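Cytochrome P450 (Zobellia galactanivorans, PDB 6G5O) belongs to the cytochrome P450 family and holds a heme, protoporphyrin IX containing iron, within a mainly helical fold. Local coordinates at residues Y99-I110 and L130-L138; L172-D181 and K207-F218. All blocks are in the same frame, centred on the assembly; numbering follows the deposited sequence.

Contact 1: residues Y99-I110 and L130-L138; sequences YQEKLTAQISEI and LQSRALTLL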
loop_
_atom_site.group_PDB
_atom_site.type_symbol
_atom_site.label_atom_id
_atom_site.label_comp_id
_atom_site.label_asym_id
_atom_site.label_seq_id
_atom_site.Cartn_x
_atom_site.Cartn_y
_atom_site.Cartn_z
ATOM N N TYR A 99 7.346 15.102 -13.353
ATOM C CA TYR A 99 7.283 14.381 -12.076
ATOM C C TYR A 99 8.146 13.131 -12.112
ATOM O O TYR A 99 8.908 12.879 -11.190
ATOM C CB TYR A 99 5.829 14.022 -11.793
ATOM C CG TYR A 99 5.451 13.398 -10.454
ATOM C CD1 TYR A 99 5.907 12.149 -10.059
ATOM C CD2 TYR A 99 4.477 14.015 -9.647
ATOM C CE1 TYR A 99 5.472 11.567 -8.877
ATOM C CE2 TYR A 99 4.065 13.453 -8.469
ATOM C CZ TYR A 99 4.542 12.244 -8.081
ATOM O OH TYR A 99 4.086 11.694 -6.882
ATOM N N GLN A 100 8.001 12.324 -13.149
ATOM C CA GLN A 100 8.834 11.139 -13.302
ATOM C C GLN A 100 10.332 11.431 -13.427
ATOM O O GLN A 100 11.133 10.592 -12.992
ATOM C CB GLN A 100 8.376 10.233 -14.465
ATOM C CG GLN A 100 7.113 9.476 -14.103
ATOM C CD GLN A 100 6.586 8.529 -15.149
ATOM O OE1 GLN A 100 7.355 7.817 -15.835
ATOM N NE2 GLN A 100 5.260 8.474 -15.262
ATOM N N GLU A 101 10.714 12.561 -14.028
ATOM C CA GLU A 101 12.159 12.924 -14.102
ATOM C C GLU A 101 12.741 13.195 -12.721
ATOM O O GLU A 101 13.871 12.776 -12.418
ATOM C CB GLU A 101 12.390 14.208 -14.892
ATOM C CG GLU A 101 12.484 14.049 -16.381
ATOM C CD GLU A 101 12.071 15.304 -17.135
ATOM O OE1 GLU A 101 12.147 16.433 -16.581
ATOM O OE2 GLU A 101 11.647 15.134 -18.294
ATOM N N LYS A 102 11.993 13.952 -11.904
ATOM C CA LYS A 102 12.451 14.236 -10.557
ATOM C C LYS A 102 12.583 12.968 -9.735
ATOM O O LYS A 102 13.514 12.820 -8.913
ATOM C CB LYS A 102 11.498 15.167 -9.851
ATOM C CG LYS A 102 11.412 16.555 -10.433
ATOM C CD LYS A 102 10.089 17.157 -9.977
ATOM C CE LYS A 102 9.764 18.479 -10.631
ATOM N NZ LYS A 102 10.837 19.481 -10.418
ATOM N N LEU A 103 11.619 12.072 -9.916
ATOM C CA LEU A 103 11.617 10.820 -9.193
ATOM C C LEU A 103 12.759 9.879 -9.691
ATOM O O LEU A 103 13.351 9.157 -8.921
ATOM C CB LEU A 103 10.257 10.175 -9.340
ATOM C CG LEU A 103 9.986 8.854 -8.666
ATOM C CD1 LEU A 103 10.223 8.978 -7.159
ATOM C CD2 LEU A 103 8.573 8.373 -8.977
ATOM N N THR A 104 13.026 9.892 -10.972
ATOM C CA THR A 104 14.167 9.156 -11.525
ATOM C C THR A 104 15.457 9.671 -10.911
ATOM O O THR A 104 16.262 8.878 -10.429
ATOM C CB THR A 104 14.207 9.238 -13.060
ATOM O OG1 THR A 104 12.967 8.714 -13.564
ATOM C CG2 THR A 104 15.394 8.428 -13.638
ATOM N N ALA A 105 15.592 11.000 -10.850
ATOM C CA ALA A 105 16.765 11.625 -10.214
ATOM C C ALA A 105 16.925 11.247 -8.727
ATOM O O ALA A 105 18.019 10.864 -8.317
ATOM C CB ALA A 105 16.742 13.133 -10.401
ATOM N N GLN A 106 15.840 11.271 -7.948
ATOM C CA GLN A 106 15.897 10.813 -6.534
ATOM C C GLN A 106 16.336 9.365 -6.413
ATOM O O GLN A 106 17.096 9.009 -5.507
ATOM C CB GLN A 106 14.546 10.967 -5.778
ATOM C CG GLN A 106 13.970 12.386 -5.639
ATOM C CD GLN A 106 12.609 12.373 -4.924
ATOM O OE1 GLN A 106 12.085 11.314 -4.606
ATOM N NE2 GLN A 106 12.086 13.537 -4.600
ATOM N N ILE A 107 15.821 8.509 -7.288
ATOM C CA ILE A 107 16.031 7.090 -7.101
ATOM C C ILE A 107 17.456 6.711 -7.611
ATOM O O ILE A 107 18.156 5.878 -7.013
ATOM C CB ILE A 107 14.904 6.279 -7.750
ATOM C CG1 ILE A 107 13.633 6.388 -6.894
ATOM C CG2 ILE A 107 15.289 4.800 -7.918
ATOM C CD1 ILE A 107 12.444 5.649 -7.459
ATOM N N SER A 108 17.857 7.331 -8.702
ATOM C CA SER A 108 19.213 7.254 -9.172
ATOM C C SER A 108 20.230 7.646 -8.065
ATOM O O SER A 108 21.131 6.863 -7.731
ATOM C CB SER A 108 19.358 8.173 -10.385
ATOM O OG SER A 108 20.657 8.053 -10.914
ATOM N N GLU A 109 20.023 8.823 -7.460
ATOM C CA GLU A 109 20.846 9.304 -6.339
ATOM C C GLU A 109 20.993 8.304 -5.182
ATOM O O GLU A 109 22.112 8.012 -4.734
ATOM C CB GLU A 109 20.316 10.633 -5.795
ATOM C CG GLU A 109 20.379 10.750 -4.256
ATOM C CD GLU A 109 20.903 12.086 -3.738
ATOM O OE1 GLU A 109 20.187 13.106 -3.890
ATOM O OE2 GLU A 109 22.028 12.085 -3.163
ATOM N N ILE A 110 19.866 7.788 -4.689
ATOM C CA ILE A 110 19.894 6.846 -3.560
ATOM C C ILE A 110 20.550 5.500 -3.948
ATOM O O ILE A 110 21.237 4.875 -3.130
ATOM C CB ILE A 110 18.496 6.673 -2.912
ATOM C CG1 ILE A 110 18.554 5.880 -1.611
ATOM C CG2 ILE A 110 17.553 5.899 -3.803
ATOM C CD1 ILE A 110 19.333 6.533 -0.499
ATOM N N LEU A 130 13.691 6.588 0.268
ATOM C CA LEU A 130 13.065 6.675 -1.033
ATOM C C LEU A 130 11.554 7.058 -0.887
ATOM O O LEU A 130 11.087 7.954 -1.558
ATOM C CB LEU A 130 13.247 5.346 -1.754
ATOM C CG LEU A 130 12.843 5.181 -3.215
ATOM C CD1 LEU A 130 13.313 3.822 -3.719
ATOM C CD2 LEU A 130 11.337 5.279 -3.366
ATOM N N GLN A 131 10.838 6.411 0.008
ATOM C CA GLN A 131 9.397 6.644 0.210
ATOM C C GLN A 131 9.085 8.087 0.634
ATOM O O GLN A 131 8.247 8.756 0.010
ATOM C CB GLN A 131 8.826 5.638 1.224
ATOM C CG GLN A 131 7.321 5.776 1.537
ATOM C CD GLN A 131 7.027 6.702 2.721
ATOM O OE1 GLN A 131 7.790 6.735 3.655
ATOM N NE2 GLN A 131 5.896 7.424 2.686
ATOM N N SER A 132 9.814 8.575 1.645
ATOM C CA SER A 132 9.689 9.950 2.144
ATOM C C SER A 132 10.049 10.994 1.087
ATOM O O SER A 132 9.381 12.060 0.967
ATOM C CB SER A 132 10.627 10.132 3.338
ATOM O OG SER A 132 10.215 9.314 4.416
ATOM N N ARG A 133 11.129 10.749 0.343
ATOM C CA ARG A 133 11.465 11.700 -0.689
ATOM C C ARG A 133 10.417 11.695 -1.813
ATOM O O ARG A 133 10.010 12.756 -2.310
ATOM C CB ARG A 133 12.869 11.449 -1.221
ATOM C CG ARG A 133 13.924 11.779 -0.189
ATOM C CD ARG A 133 15.317 11.375 -0.632
ATOM N NE ARG A 133 16.227 11.462 0.512
ATOM C CZ ARG A 133 17.464 10.950 0.538
ATOM N NH1 ARG A 133 17.990 10.318 -0.541
ATOM N NH2 ARG A 133 18.176 11.059 1.656
ATOM N N ALA A 134 9.986 10.511 -2.241
ATOM C CA ALA A 134 8.997 10.448 -3.314
ATOM C C ALA A 134 7.687 11.129 -2.893
ATOM O O ALA A 134 6.990 11.667 -3.716
ATOM C CB ALA A 134 8.748 9.025 -3.698
ATOM N N LEU A 135 7.396 11.148 -1.605
ATOM C CA LEU A 135 6.130 11.725 -1.112
ATOM C C LEU A 135 6.104 13.255 -1.214
ATOM O O LEU A 135 5.013 13.840 -1.328
ATOM C CB LEU A 135 5.846 11.265 0.300
ATOM C CG LEU A 135 4.483 11.663 0.924
ATOM C CD1 LEU A 135 3.335 11.114 0.088
ATOM C CD2 LEU A 135 4.346 11.226 2.375
ATOM N N THR A 136 7.289 13.908 -1.245
ATOM C CA THR A 136 7.373 15.350 -1.432
ATOM C C THR A 136 6.865 15.778 -2.820
ATOM O O THR A 136 6.274 16.905 -2.982
ATOM C CB THR A 136 8.806 15.880 -1.254
ATOM O OG1 THR A 136 9.675 15.252 -2.212
ATOM C CG2 THR A 136 9.311 15.582 0.169
ATOM N N LEU A 137 7.073 14.903 -3.808
ATOM C CA LEU A 137 6.539 15.130 -5.158
ATOM C C LEU A 137 5.023 15.003 -5.222
ATOM O O LEU A 137 4.375 15.805 -5.862
ATOM C CB LEU A 137 7.130 14.165 -6.200
ATOM C CG LEU A 137 8.673 14.090 -6.222
ATOM C CD1 LEU A 137 9.193 13.041 -7.182
ATOM C CD2 LEU A 137 9.262 15.454 -6.553
ATOM N N LEU A 138 4.471 13.981 -4.609
ATOM C CA LEU A 138 3.018 13.800 -4.624
ATOM C C LEU A 138 2.317 14.964 -3.909
ATOM O O LEU A 138 1.309 15.472 -4.395
ATOM C CB LEU A 138 2.610 12.476 -3.963
ATOM C CG LEU A 138 1.142 12.071 -4.095
ATOM C CD1 LEU A 138 0.761 11.659 -5.521
ATOM C CD2 LEU A 138 0.794 10.968 -3.114
HETATM O O HOH W 1 12.422 8.820 -3.725
#
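Helices 97-117 and 122-139 of the P450 helical fold form an antiparallel pair, the segment axes approaching to 10.2 Å with directions 163° apart, and Q106 and L137 act as interlocking knobs. Q106 fits among R133, A134, T136 and L137. Its NE2 donates to R133 O at 3.2 Å, from above the carbonyl plane. The same oxygen also accepts hydrogen bonds from T136 N and T136 OG1, the latter within the carbonyl plane. Q106 OE1 and L130 O each accept a hydrogen bond from one water, at 2.7 Å. L137 drops among Y99, K102, L103 and Q106; its CB lies over one face of the Y99 ring, 4.0 Å from the centroid, a CH-pi contact, while CD1 meets L103 CB at 3.7 Å. Y99, with CG trans to the backbone N (chi1 -173°), carries its hydroxyl past L138 CB to a hydrogen bond with H335. Further along the pair, L103 CD1 touches A134 CB, I107 CG1 touches L130 CG at 4.0 Å, and the extended R133 brings NH1 4.0 Å from I110 CD1. The amide of Q106 thus ties its helix to two carbonyls of the other, one directly and one through water, beside an apolar seam.

Contact 2: residues L172-D181 and K207-F218; sequences LYHYIDEQID and KEEVKGVMVLTF. With HEM (protoporphyrin IX containing Fe), chain C.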
loop_
_atom_site.group_PDB
_atom_site.type_symbol
_atom_site.label_atom_id
_atom_site.label_comp_id
_atom_site.label_asym_id
_atom_site.label_seq_id
_atom_site.Cartn_x
_atom_site.Cartn_y
_atom_site.Cartn_z
ATOM N N LEU A 172 1.355 12.264 14.295
ATOM C CA LEU A 172 0.917 12.482 12.924
ATOM C C LEU A 172 -0.296 13.418 12.866
ATOM O O LEU A 172 -0.335 14.314 12.052
ATOM C CB LEU A 172 0.592 11.147 12.222
ATOM C CG LEU A 172 0.030 11.265 10.797
ATOM C CD1 LEU A 172 1.052 11.898 9.832
ATOM C CD2 LEU A 172 -0.451 9.913 10.301
ATOM N N TYR A 173 -1.282 13.219 13.723
ATOM C CA TYR A 173 -2.520 13.985 13.591
ATOM C C TYR A 173 -2.289 15.466 13.883
ATOM O O TYR A 173 -2.817 16.325 13.183
ATOM C CB TYR A 173 -3.656 13.422 14.450
ATOM C CG TYR A 173 -3.945 11.948 14.250
ATOM C CD1 TYR A 173 -3.574 11.254 13.069
ATOM C CD2 TYR A 173 -4.632 11.229 15.239
ATOM C CE1 TYR A 173 -3.851 9.895 12.917
ATOM C CE2 TYR A 173 -4.919 9.877 15.085
ATOM C CZ TYR A 173 -4.523 9.211 13.932
ATOM O OH TYR A 173 -4.808 7.861 13.829
ATOM N N HIS A 174 -1.460 15.766 14.868
ATOM C CA HIS A 174 -1.140 17.156 15.204
ATOM C C HIS A 174 -0.260 17.811 14.126
ATOM O O HIS A 174 -0.435 18.976 13.817
ATOM C CB HIS A 174 -0.473 17.241 16.603
ATOM C CG HIS A 174 0.121 18.586 16.924
ATOM N ND1 HIS A 174 -0.595 19.590 17.550
ATOM C CD2 HIS A 174 1.363 19.090 16.703
ATOM C CE1 HIS A 174 0.181 20.650 17.701
ATOM N NE2 HIS A 174 1.372 20.374 17.191
ATOM N N TYR A 175 0.669 17.072 13.537
ATOM C CA TYR A 175 1.467 17.631 12.475
ATOM C C TYR A 175 0.589 17.986 11.258
ATOM O O TYR A 175 0.802 19.015 10.615
ATOM C CB TYR A 175 2.586 16.660 12.107
ATOM C CG TYR A 175 3.263 16.946 10.802
ATOM C CD1 TYR A 175 2.763 16.422 9.612
ATOM C CD2 TYR A 175 4.417 17.700 10.752
ATOM C CE1 TYR A 175 3.410 16.636 8.404
ATOM C CE2 TYR A 175 5.066 17.933 9.560
ATOM C CZ TYR A 175 4.559 17.401 8.375
ATOM O OH TYR A 175 5.204 17.656 7.178
ATOM N N ILE A 176 -0.388 17.137 10.958
ATOM C CA ILE A 176 -1.319 17.385 9.848
ATOM C C ILE A 176 -2.138 18.629 10.164
ATOM O O ILE A 176 -2.216 19.521 9.323
ATOM C CB ILE A 176 -2.276 16.186 9.579
ATOM C CG1 ILE A 176 -1.500 14.944 9.121
ATOM C CG2 ILE A 176 -3.362 16.530 8.550
ATOM C CD1 ILE A 176 -0.933 15.032 7.739
ATOM N N ASP A 177 -2.724 18.696 11.371
ATOM C CA ASP A 177 -3.427 19.928 11.862
ATOM C C ASP A 177 -2.584 21.179 11.638
ATOM O O ASP A 177 -3.108 22.197 11.160
ATOM C CB ASP A 177 -3.758 19.860 13.361
ATOM C CG ASP A 177 -4.943 18.989 13.668
ATOM O OD1 ASP A 177 -5.886 18.942 12.849
ATOM O OD2 ASP A 177 -4.931 18.353 14.756
ATOM N N GLU A 178 -1.280 21.090 11.946
ATOM C CA GLU A 178 -0.387 22.247 11.798
ATOM C C GLU A 178 -0.196 22.662 10.344
ATOM O O GLU A 178 -0.278 23.850 10.040
ATOM C CB GLU A 178 0.986 22.038 12.478
ATOM C CG GLU A 178 0.995 21.969 14.016
ATOM C CD GLU A 178 0.057 22.968 14.727
ATOM O OE1 GLU A 178 -0.859 22.521 15.472
ATOM O OE2 GLU A 178 0.228 24.202 14.553
ATOM N N GLN A 179 0.049 21.705 9.442
ATOM C CA GLN A 179 0.157 22.040 8.034
ATOM C C GLN A 179 -1.160 22.597 7.457
ATOM O O GLN A 179 -1.130 23.470 6.603
ATOM C CB GLN A 179 0.590 20.816 7.226
ATOM C CG GLN A 179 1.906 20.174 7.679
ATOM C CD GLN A 179 3.080 21.052 7.441
ATOM O OE1 GLN A 179 3.160 21.806 6.438
ATOM N NE2 GLN A 179 3.986 21.018 8.381
ATOM N N ILE A 180 -2.313 22.091 7.898
ATOM C CA ILE A 180 -3.607 22.608 7.391
ATOM C C ILE A 180 -3.732 24.081 7.797
ATOM O O ILE A 180 -4.036 24.929 6.958
ATOM C CB ILE A 180 -4.810 21.751 7.869
ATOM C CG1 ILE A 180 -4.785 20.418 7.148
ATOM C CG2 ILE A 180 -6.167 22.405 7.566
ATOM C CD1 ILE A 180 -5.656 19.349 7.759
ATOM N N ASP A 181 -3.403 24.382 9.055
ATOM C CA ASP A 181 -3.394 25.766 9.569
ATOM C C ASP A 181 -2.423 26.678 8.827
ATOM O O ASP A 181 -2.826 27.788 8.452
ATOM C CB ASP A 181 -3.126 25.824 11.094
ATOM C CG ASP A 181 -4.322 25.300 11.936
ATOM O OD1 ASP A 181 -5.470 25.262 11.414
ATOM O OD2 ASP A 181 -4.116 24.909 13.121
ATOM N N LYS A 207 -11.589 22.113 7.013
ATOM C CA LYS A 207 -10.335 21.636 7.521
ATOM C C LYS A 207 -10.404 20.198 7.984
ATOM O O LYS A 207 -9.414 19.461 7.806
ATOM C CB LYS A 207 -9.865 22.510 8.660
ATOM C CG LYS A 207 -9.544 23.920 8.249
ATOM C CD LYS A 207 -8.956 24.646 9.451
ATOM C CE LYS A 207 -8.721 26.123 9.153
ATOM N NZ LYS A 207 -7.682 26.620 10.105
ATOM N N GLU A 208 -11.550 19.818 8.581
ATOM C CA GLU A 208 -11.806 18.450 8.997
ATOM C C GLU A 208 -11.817 17.472 7.821
ATOM O O GLU A 208 -11.333 16.324 7.961
ATOM C CB GLU A 208 -13.135 18.341 9.771
ATOM C CG GLU A 208 -13.553 16.943 10.276
ATOM C CD GLU A 208 -12.719 16.400 11.471
ATOM O OE1 GLU A 208 -11.685 17.014 11.850
ATOM O OE2 GLU A 208 -13.109 15.347 12.051
ATOM N N GLU A 209 -12.403 17.884 6.702
ATOM C CA GLU A 209 -12.392 17.046 5.501
ATOM C C GLU A 209 -10.972 16.939 4.943
ATOM O O GLU A 209 -10.567 15.881 4.561
ATOM C CB GLU A 209 -13.351 17.576 4.448
ATOM C CG GLU A 209 -14.806 17.244 4.776
ATOM C CD GLU A 209 -15.772 18.115 4.007
ATOM O OE1 GLU A 209 -15.579 19.336 4.052
ATOM O OE2 GLU A 209 -16.677 17.598 3.310
ATOM N N VAL A 210 -10.220 18.023 4.938
ATOM C CA VAL A 210 -8.857 18.010 4.414
ATOM C C VAL A 210 -8.031 17.081 5.269
ATOM O O VAL A 210 -7.242 16.314 4.748
ATOM C CB VAL A 210 -8.272 19.449 4.341
ATOM C CG1 VAL A 210 -6.777 19.468 3.958
ATOM C CG2 VAL A 210 -9.055 20.237 3.314
ATOM N N LYS A 211 -8.263 17.095 6.577
ATOM C CA LYS A 211 -7.505 16.256 7.477
ATOM C C LYS A 211 -7.799 14.778 7.201
ATOM O O LYS A 211 -6.906 13.923 7.250
ATOM C CB LYS A 211 -7.851 16.616 8.922
ATOM C CG LYS A 211 -7.125 15.806 9.979
ATOM C CD LYS A 211 -7.578 16.207 11.375
ATOM C CE LYS A 211 -6.939 15.322 12.449
ATOM N NZ LYS A 211 -7.095 15.886 13.815
ATOM N N GLY A 212 -9.075 14.494 6.924
ATOM C CA GLY A 212 -9.533 13.177 6.486
ATOM C C GLY A 212 -8.788 12.603 5.262
ATOM O O GLY A 212 -8.439 11.418 5.244
ATOM N N VAL A 213 -8.525 13.450 4.276
ATOM C CA VAL A 213 -7.781 13.045 3.115
ATOM C C VAL A 213 -6.294 12.899 3.429
ATOM O O VAL A 213 -5.634 11.974 2.953
ATOM C CB VAL A 213 -7.919 14.085 1.979
ATOM C CG1 VAL A 213 -7.105 13.645 0.746
ATOM C CG2 VAL A 213 -9.399 14.284 1.631
ATOM N N MET A 214 -5.771 13.847 4.203
ATOM C CA MET A 214 -4.327 13.924 4.430
ATOM C C MET A 214 -3.775 12.872 5.385
ATOM O O MET A 214 -2.713 12.270 5.108
ATOM C CB MET A 214 -3.918 15.325 4.849
ATOM C CG MET A 214 -4.066 16.386 3.781
ATOM S SD MET A 214 -3.304 15.974 2.193
ATOM C CE MET A 214 -1.589 15.765 2.757
ATOM N N VAL A 215 -4.498 12.575 6.465
ATOM C CA VAL A 215 -4.063 11.478 7.348
ATOM C C VAL A 215 -4.051 10.134 6.593
ATOM O O VAL A 215 -3.140 9.299 6.754
ATOM C CB VAL A 215 -4.978 11.317 8.586
ATOM C CG1 VAL A 215 -4.608 10.044 9.367
ATOM C CG2 VAL A 215 -4.896 12.535 9.492
ATOM N N LEU A 216 -5.112 9.902 5.822
ATOM C CA LEU A 216 -5.210 8.718 5.000
ATOM C C LEU A 216 -4.072 8.617 4.028
ATOM O O LEU A 216 -3.522 7.559 3.847
ATOM C CB LEU A 216 -6.513 8.716 4.233
ATOM C CG LEU A 216 -6.669 7.688 3.109
ATOM C CD1 LEU A 216 -6.661 6.249 3.641
ATOM C CD2 LEU A 216 -7.956 8.030 2.339
ATOM N N THR A 217 -3.746 9.725 3.399
ATOM C CA THR A 217 -2.657 9.776 2.440
ATOM C C THR A 217 -1.268 9.426 3.040
ATOM O O THR A 217 -0.498 8.668 2.430
ATOM C CB THR A 217 -2.643 11.153 1.754
ATOM O OG1 THR A 217 -3.876 11.313 1.041
ATOM C CG2 THR A 217 -1.519 11.268 0.797
ATOM N N PHE A 218 -0.943 9.987 4.210
ATOM C CA PHE A 218 0.287 9.626 4.920
ATOM C C PHE A 218 0.303 8.179 5.358
ATOM O O PHE A 218 1.329 7.492 5.212
ATOM C CB PHE A 218 0.520 10.484 6.163
ATOM C CG PHE A 218 1.228 11.749 5.874
ATOM C CD1 PHE A 218 0.525 12.863 5.490
ATOM C CD2 PHE A 218 2.614 11.807 5.925
ATOM C CE1 PHE A 218 1.201 14.043 5.187
ATOM C CE2 PHE A 218 3.291 12.994 5.653
ATOM C CZ PHE A 218 2.584 14.117 5.279
HETATM C CHA HEM C . -6.807 2.201 -0.967
HETATM C CHB HEM C . -3.167 -0.952 -1.341
HETATM C CHC HEM C . -0.031 2.673 -1.807
HETATM C CHD HEM C . -3.531 5.785 -0.820
HETATM C C1A HEM C . -6.083 1.033 -1.054
HETATM C C2A HEM C . -6.640 -0.278 -1.005
HETATM C C3A HEM C . -5.628 -1.125 -1.120
HETATM C C4A HEM C . -4.421 -0.396 -1.223
HETATM C CMA HEM C . -5.783 -2.609 -1.140
HETATM C CAA HEM C . -8.106 -0.697 -0.907
HETATM C CBA HEM C . -8.603 -0.496 0.516
HETATM C CGA HEM C . -10.080 -0.805 0.630
HETATM O O1A HEM C . -10.717 -0.316 1.558
HETATM O O2A HEM C . -10.691 -1.521 -0.184
HETATM C C1B HEM C . -2.000 -0.233 -1.502
HETATM C C2B HEM C . -0.776 -0.863 -1.807
HETATM C C3B HEM C . 0.146 0.152 -1.924
HETATM C C4B HEM C . -0.619 1.418 -1.694
HETATM C CMB HEM C . -0.536 -2.338 -1.912
HETATM C CAB HEM C . 1.565 0.175 -2.268
HETATM C CBB HEM C . 2.261 -0.842 -2.739
HETATM C C1C HEM C . -0.695 3.851 -1.587
HETATM C C2C HEM C . -0.097 5.106 -1.493
HETATM C C3C HEM C . -1.084 5.997 -1.154
HETATM C C4C HEM C . -2.288 5.251 -1.076
HETATM C CMC HEM C . 1.345 5.434 -1.726
HETATM C CAC HEM C . -0.975 7.451 -0.973
HETATM C CBC HEM C . 0.116 8.204 -1.070
HETATM C C1D HEM C . -4.717 5.033 -0.844
HETATM C C2D HEM C . -6.040 5.664 -0.691
HETATM C C3D HEM C . -6.962 4.688 -0.752
HETATM C C4D HEM C . -6.188 3.449 -0.886
HETATM C CMD HEM C . -6.270 7.131 -0.562
HETATM C CAD HEM C . -8.467 4.854 -0.649
HETATM C CBD HEM C . -9.224 4.879 -1.987
HETATM C CGD HEM C . -10.728 5.124 -1.758
HETATM O O1D HEM C . -11.242 5.003 -0.591
HETATM O O2D HEM C . -11.515 5.458 -2.708
HETATM N NA HEM C . -4.703 0.942 -1.141
HETATM N NB HEM C . -1.865 1.092 -1.433
HETATM N NC HEM C . -2.013 3.930 -1.307
HETATM N ND HEM C . -4.876 3.724 -0.963
HETATM FE FE HEM C . -3.461 2.459 -1.197
HETATM O O HOH W 2 -3.126 2.043 0.989
#
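The ring of Y175 has Q179 CG, from its own helix, over one face, and at its edge, near the ring plane, stands F218 CZ, 4.1 Å from Y175 CE1. The F218 ring has M214 O in plane at its edge, while I176 CD1 approaches it obliquely, 3.4 Å from F218 CD1, and L172 CD1 lies 4.0 Å from F218 CG. W149 and W152 add edge-to-face partners for F218 and Y175 respectively, and the Y175 hydroxyl is hydrogen-bonded to E145 and W149. Y173 CE1 reaches V215 CG1 at 3.6 Å, ring and valine crossing at about a right angle.

I176 and K211 are knobs from opposite helices, I176 set among K211, M214, V215 and F218, K211 among Y173, I176, D177 and I180. I176 CG2, trans to the backbone N because chi1 is -64°, rests on M214 CB. One turn on, I180 CD1 packs on K211 CA at 3.6 Å. The extended K211 chain ends at D177, NZ reaching both carboxylate oxygens weakly, each at 3.4 Å. At the margin, K207 runs along I180 CG2 to place NZ 2.9 Å from D181 OD1, on the anti side of the carboxylate. L216 CD2 meets the heme methyl CMD. An aromatic and aliphatic interior thus joins helix 169-185 to a heme-lining helix, with two salt bridges of unequal length, the K211-D177 one long and weakly bonded.

In the fold
The two contacts come in series along the chain: contact 1 closes within helix 122-139 before contact 2 opens on helix 169-185. Their centres lie about 22 Å apart, yet they touch directly, L135 CD2 packing on F218 CE2 at 3.9 Å, so helix 122-139 meets helix 207-220. Helix 145-152 joins them too, with W149 against L135 and T136 of contact 1 and against F218 of contact 2. Each contact contributes to the heme pocket, with L138 from the first and L216 and T217 from the second. The two helix pairs are therefore parts of one continuous helical body, reaching the cofactor through different helices.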